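Local structure of Na-K-Cl cotransporter (Methanosarcina acetivorans, 3G40) at residues N22-V27 / S49-G54; E28-L33 / E62-Q67. The protein probably moves chloride together with cations across the membrane, this chain being the cytoplasmic C-terminal domain of the transporter. One frame throughout, in Å; residues are numbered along the deposited sequence.

Contact 1. Residues N22-V27 / S49-G54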
loop_
_atom_site.group_PDB
_atom_site.type_symbol
_atom_site.label_atom_id
_atom_site.label_comp_id
_atom_site.label_asym_id
_atom_site.label_seq_id
_atom_site.Cartn_x
_atom_site.Cartn_y
_atom_site.Cartn_z
ATOM N N ASN A 22 7.551 -15.596 -13.743
ATOM C CA ASN A 22 8.005 -14.619 -14.730
ATOM C C ASN A 22 6.785 -13.863 -15.250
ATOM O O ASN A 22 5.981 -14.425 -15.978
ATOM C CB ASN A 22 8.732 -15.322 -15.874
ATOM C CG ASN A 22 9.954 -16.083 -15.401
ATOM O OD1 ASN A 22 10.838 -15.517 -14.758
ATOM N ND2 ASN A 22 10.009 -17.377 -15.715
ATOM N N LEU A 23 6.628 -12.607 -14.833
ATOM C CA LEU A 23 5.420 -11.851 -15.138
ATOM C C LEU A 23 5.599 -10.972 -16.367
ATOM O O LEU A 23 6.658 -10.384 -16.566
ATOM C CB LEU A 23 5.045 -10.937 -13.968
ATOM C CG LEU A 23 4.927 -11.618 -12.606
ATOM C CD1 LEU A 23 4.490 -10.602 -11.542
ATOM C CD2 LEU A 23 3.950 -12.770 -12.713
ATOM N N LEU A 24 4.552 -10.884 -17.176
ATOM C CA LEU A 24 4.447 -9.835 -18.180
ATOM C C LEU A 24 3.458 -8.817 -17.625
ATOM O O LEU A 24 2.304 -9.149 -17.340
ATOM C CB LEU A 24 3.933 -10.406 -19.497
ATOM C CG LEU A 24 3.754 -9.390 -20.625
ATOM C CD1 LEU A 24 5.095 -8.743 -20.976
ATOM C CD2 LEU A 24 3.169 -10.082 -21.829
ATOM N N VAL A 25 3.927 -7.591 -17.437
ATOM C CA VAL A 25 3.127 -6.558 -16.796
ATOM C C VAL A 25 2.907 -5.365 -17.735
ATOM O O VAL A 25 3.800 -4.540 -17.919
ATOM C CB VAL A 25 3.818 -6.060 -15.498
ATOM C CG1 VAL A 25 2.949 -5.029 -14.781
ATOM C CG2 VAL A 25 4.162 -7.240 -14.574
ATOM N N PRO A 26 1.704 -5.257 -18.316
ATOM C CA PRO A 26 1.421 -4.061 -19.115
ATOM C C PRO A 26 1.347 -2.836 -18.217
ATOM O O PRO A 26 0.793 -2.911 -17.114
ATOM C CB PRO A 26 0.046 -4.345 -19.727
ATOM C CG PRO A 26 -0.281 -5.782 -19.386
ATOM C CD PRO A 26 0.543 -6.153 -18.203
ATOM N N VAL A 27 1.911 -1.725 -18.681
ATOM C CA VAL A 27 1.919 -0.490 -17.925
ATOM C C VAL A 27 1.450 0.667 -18.804
ATOM O O VAL A 27 2.072 0.972 -19.823
ATOM C CB VAL A 27 3.327 -0.171 -17.426
ATOM C CG1 VAL A 27 3.339 1.168 -16.707
ATOM C CG2 VAL A 27 3.834 -1.283 -16.525
ATOM N N SER A 49 10.964 -13.037 -12.425
ATOM C CA SER A 49 11.220 -11.862 -13.270
ATOM C C SER A 49 9.984 -11.043 -13.593
ATOM O O SER A 49 8.862 -11.543 -13.537
ATOM C CB SER A 49 11.922 -12.252 -14.574
ATOM O OG SER A 49 11.045 -12.968 -15.426
ATOM N N VAL A 50 10.219 -9.787 -13.971
ATOM C CA VAL A 50 9.160 -8.861 -14.331
ATOM C C VAL A 50 9.514 -8.142 -15.645
ATOM O O VAL A 50 10.497 -7.412 -15.705
ATOM C CB VAL A 50 8.962 -7.800 -13.238
ATOM C CG1 VAL A 50 7.941 -6.775 -13.679
ATOM C CG2 VAL A 50 8.524 -8.467 -11.888
ATOM N N LYS A 51 8.717 -8.365 -16.685
ATOM C CA LYS A 51 8.848 -7.617 -17.925
ATOM C C LYS A 51 7.821 -6.493 -17.971
ATOM O O LYS A 51 6.620 -6.740 -17.984
ATOM C CB LYS A 51 8.667 -8.533 -19.137
ATOM C CG LYS A 51 8.919 -7.820 -20.466
ATOM C CD LYS A 51 9.008 -8.828 -21.605
ATOM C CE LYS A 51 10.256 -8.596 -22.458
ATOM N NZ LYS A 51 10.470 -7.163 -22.797
ATOM N N LEU A 52 8.302 -5.254 -17.980
ATOM C CA LEU A 52 7.410 -4.115 -18.061
ATOM C C LEU A 52 7.108 -3.801 -19.516
ATOM O O LEU A 52 8.003 -3.467 -20.271
ATOM C CB LEU A 52 8.044 -2.921 -17.372
ATOM C CG LEU A 52 8.429 -3.215 -15.929
ATOM C CD1 LEU A 52 9.213 -2.066 -15.333
ATOM C CD2 LEU A 52 7.165 -3.552 -15.055
ATOM N N LEU A 53 5.842 -3.941 -19.902
ATOM C CA LEU A 53 5.404 -3.674 -21.264
ATOM C C LEU A 53 4.668 -2.346 -21.287
ATOM O O LEU A 53 3.473 -2.273 -20.968
ATOM C CB LEU A 53 4.503 -4.801 -21.773
ATOM C CG LEU A 53 3.873 -4.631 -23.159
ATOM C CD1 LEU A 53 4.942 -4.531 -24.225
ATOM C CD2 LEU A 53 2.939 -5.792 -23.465
ATOM N N GLY A 54 5.406 -1.293 -21.624
ATOM C CA GLY A 54 4.871 0.051 -21.645
ATOM C C GLY A 54 3.966 0.281 -22.829
ATOM O O GLY A 54 4.365 0.093 -23.987
HETATM O O HOH W 1 9.063 -11.929 -17.118
#
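N22 and S49 start this pair of parallel strands with a side-chain bond, S49 OG donating to N22 OD1 over 2.6 Å. OG sits between the backbone N and the carbonyl carbon of S49 (chi1 70°), a rotamer that brings the short hydroxyl alongside the amide oxygen. A water donates to both S49 OG and L23 O, while N22 ND2 donates to P110 O, so this polar end is satisfied although buried. Five backbone bonds follow, among them a nearly straight one from K51 N to L23 O (2.9 Å, 177° at the hydrogen). The N-H groups used toward 49-54 are those of L23, V25 and V27, so proline at 26 costs this pair no bond; P26 CA lies 3.3 Å from L53 O, a CA-H...O contact.

On the face shared by L24, K51 and L53, lysine uses its hydrocarbon length. K51 CB lies 3.8 Å from L23 O and also touches L24 CD1; CG and then CD stay beside that same methyl, at 4.0 Å for K51 CD to L24 CD1. Bends at chi3 and chi4 then carry CE and NZ away from the neighbouring strand. L24 CD1 also reaches L53 CB.

The side chains turned to the other face, L23, V25, V27, V50 and L52, are all aliphatic, as suits packing against helix 30-44: V25 CG2 meets V50 CG1 at 3.9 Å, and L52 CD2 reaches V25 CB and V27 CG2. In-register parallel strands, twisted by 29° and joined through that helix, form the beta-alpha-beta unit of an alpha/beta sheet.

Contact 2. Residues E28-L33 / E62-Q67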
loop_
_atom_site.group_PDB
_atom_site.type_symbol
_atom_site.label_atom_id
_atom_site.label_comp_id
_atom_site.label_asym_id
_atom_site.label_seq_id
_atom_site.Cartn_x
_atom_site.Cartn_y
_atom_site.Cartn_z
ATOM N N GLU A 28 0.349 1.301 -18.419
ATOM C CA GLU A 28 -0.097 2.514 -19.093
ATOM C C GLU A 28 0.242 3.715 -18.223
ATOM O O GLU A 28 0.606 4.778 -18.714
ATOM C CB GLU A 28 -1.601 2.458 -19.353
ATOM C CG GLU A 28 -2.029 1.249 -20.153
ATOM C CD GLU A 28 -3.416 1.403 -20.750
ATOM O OE1 GLU A 28 -3.928 0.418 -21.319
ATOM O OE2 GLU A 28 -3.991 2.508 -20.655
ATOM N N ASP A 29 0.164 3.520 -16.914
ATOM C CA ASP A 29 0.350 4.606 -15.959
ATOM C C ASP A 29 1.400 4.178 -14.943
ATOM O O ASP A 29 1.160 3.249 -14.170
ATOM C CB ASP A 29 -0.987 4.898 -15.252
ATOM C CG ASP A 29 -0.857 5.926 -14.124
ATOM O OD1 ASP A 29 0.219 6.538 -13.990
ATOM O OD2 ASP A 29 -1.839 6.122 -13.371
ATOM N N PRO A 30 2.560 4.856 -14.934
ATOM C CA PRO A 30 3.688 4.461 -14.087
ATOM C C PRO A 30 3.377 4.606 -12.597
ATOM O O PRO A 30 4.032 3.957 -11.783
ATOM C CB PRO A 30 4.793 5.450 -14.481
ATOM C CG PRO A 30 4.358 6.022 -15.770
ATOM C CD PRO A 30 2.879 6.039 -15.752
ATOM N N ARG A 31 2.419 5.462 -12.252
ATOM C CA ARG A 31 2.019 5.639 -10.857
ATOM C C ARG A 31 1.329 4.388 -10.311
ATOM O O ARG A 31 1.540 4.012 -9.156
ATOM C CB ARG A 31 1.098 6.849 -10.708
ATOM C CG ARG A 31 1.746 8.176 -11.106
ATOM C CD ARG A 31 0.661 9.194 -11.397
ATOM N NE ARG A 31 1.194 10.424 -11.965
ATOM C CZ ARG A 31 0.471 11.281 -12.678
ATOM N NH1 ARG A 31 -0.811 11.028 -12.914
ATOM N NH2 ARG A 31 1.028 12.383 -13.160
ATOM N N GLU A 32 0.498 3.756 -11.137
ATOM C CA GLU A 32 -0.111 2.476 -10.774
ATOM C C GLU A 32 0.969 1.428 -10.589
ATOM O O GLU A 32 0.931 0.636 -9.648
ATOM C CB GLU A 32 -1.092 2.000 -11.847
ATOM C CG GLU A 32 -2.462 2.645 -11.784
ATOM C CD GLU A 32 -3.353 2.074 -10.680
ATOM O OE1 GLU A 32 -2.967 1.084 -10.013
ATOM O OE2 GLU A 32 -4.457 2.625 -10.490
ATOM N N LEU A 33 1.936 1.413 -11.498
ATOM C CA LEU A 33 3.062 0.500 -11.356
ATOM C C LEU A 33 3.790 0.730 -10.033
ATOM O O LEU A 33 4.101 -0.227 -9.337
ATOM C CB LEU A 33 4.039 0.648 -12.528
ATOM C CG LEU A 33 5.310 -0.197 -12.446
ATOM C CD1 LEU A 33 4.978 -1.679 -12.333
ATOM C CD2 LEU A 33 6.210 0.081 -13.682
ATOM N N GLU A 62 2.670 9.988 -20.361
ATOM C CA GLU A 62 3.108 9.549 -19.040
ATOM C C GLU A 62 4.626 9.443 -19.003
ATOM O O GLU A 62 5.212 9.069 -17.987
ATOM C CB GLU A 62 2.484 8.195 -18.698
ATOM C CG GLU A 62 0.973 8.139 -18.865
ATOM C CD GLU A 62 0.235 8.968 -17.830
ATOM O OE1 GLU A 62 0.857 9.342 -16.812
ATOM O OE2 GLU A 62 -0.970 9.238 -18.031
ATOM N N ASN A 63 5.256 9.789 -20.122
ATOM C CA ASN A 63 6.693 9.623 -20.292
ATOM C C ASN A 63 7.192 8.285 -19.754
ATOM O O ASN A 63 8.069 8.229 -18.894
ATOM C CB ASN A 63 7.467 10.776 -19.657
ATOM C CG ASN A 63 8.788 11.037 -20.357
ATOM O OD1 ASN A 63 9.185 10.291 -21.256
ATOM N ND2 ASN A 63 9.473 12.104 -19.956
ATOM N N LEU A 64 6.614 7.206 -20.263
ATOM C CA LEU A 64 7.066 5.870 -19.926
ATOM C C LEU A 64 8.553 5.697 -20.227
ATOM O O LEU A 64 9.241 4.940 -19.548
ATOM C CB LEU A 64 6.238 4.831 -20.683
ATOM C CG LEU A 64 4.759 4.801 -20.290
ATOM C CD1 LEU A 64 4.002 3.768 -21.107
ATOM C CD2 LEU A 64 4.630 4.516 -18.818
ATOM N N LEU A 65 9.057 6.420 -21.229
ATOM C CA LEU A 65 10.448 6.261 -21.640
ATOM C C LEU A 65 11.403 6.649 -20.521
ATOM O O LEU A 65 12.486 6.077 -20.395
ATOM C CB LEU A 65 10.748 7.074 -22.917
ATOM C CG LEU A 65 11.938 6.617 -23.771
ATOM C CD1 LEU A 65 11.693 5.233 -24.376
ATOM C CD2 LEU A 65 12.236 7.629 -24.875
ATOM N N SER A 66 10.994 7.616 -19.705
ATOM C CA SER A 66 11.803 8.057 -18.572
ATOM C C SER A 66 11.630 7.184 -17.324
ATOM O O SER A 66 12.587 6.938 -16.584
ATOM C CB SER A 66 11.466 9.505 -18.228
ATOM O OG SER A 66 11.725 10.358 -19.328
ATOM N N GLN A 67 10.411 6.710 -17.093
ATOM C CA GLN A 67 10.088 6.034 -15.837
ATOM C C GLN A 67 10.306 4.518 -15.843
ATOM O O GLN A 67 10.755 3.954 -14.845
ATOM C CB GLN A 67 8.650 6.354 -15.414
ATOM C CG GLN A 67 8.393 7.836 -15.202
ATOM C CD GLN A 67 7.337 8.100 -14.145
ATOM O OE1 GLN A 67 7.341 7.485 -13.074
ATOM N NE2 GLN A 67 6.431 9.028 -14.433
#
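P30 packs against E62, L64 and Q67 where the N-terminal turns of two neighbouring helices of the alpha/beta fold, 30-44 and 64-77, meet. D29 is the N-cap of the first, its CG anti to the backbone N (chi1 174°), and OD1 accepts from R31 N at 3.0 Å, met from above the carboxylate plane. Proline suits the next position, since the first turn of a helix has no use for its missing N-H. N63 is the N-cap of the second helix, where the carboxylate of D60 accepts from L64 N and L65 N.

No hydrogen bond crosses between the segments. E62 sets CB against P30 CD and CG 3.4 Å from E28 O; the bend at chi2 then turns CD toward D29, the carboxylate planes 37° apart and E62 OE1 4.0 Å from D29 OD1. R31 NH1, 4.6 Å from E62 OE1 with no N-H aimed at it, and the helix N terminus probably ease their repulsion. E28 turns its own carboxylate elsewhere, to a salt bridge with R123. Q149 of the second subunit packs on D29 and E32.

L64 crosses the proline at about a right angle, and its methyl CD2 presses on P30 CG at 3.4 Å, a close approach for two carbons. Q67 bends at chi2 and sets its amide group against the same ring, with Q67 OE1 3.6 Å from P30 CB.

How the contacts relate
From the N terminus, strand 22-27 leads directly into the start of helix 30-44, and the chain returns as strand 49-54, where contact 1 closes the first loop. Contact 2 opens inside that loop, at 28-33, and closes beyond it, at 62-67, so the two cross rather than nest. One ties strand to strand within the sheet; the other ties together the N-terminal ends of the two helices that follow those strands. L64 CD1 links the two contacts by packing on V27 O, at 3.6 Å, and on G54 CA, where no side chain intervenes. L33 reaches V27 and L52, seating helix 30-44 on the strands it connects.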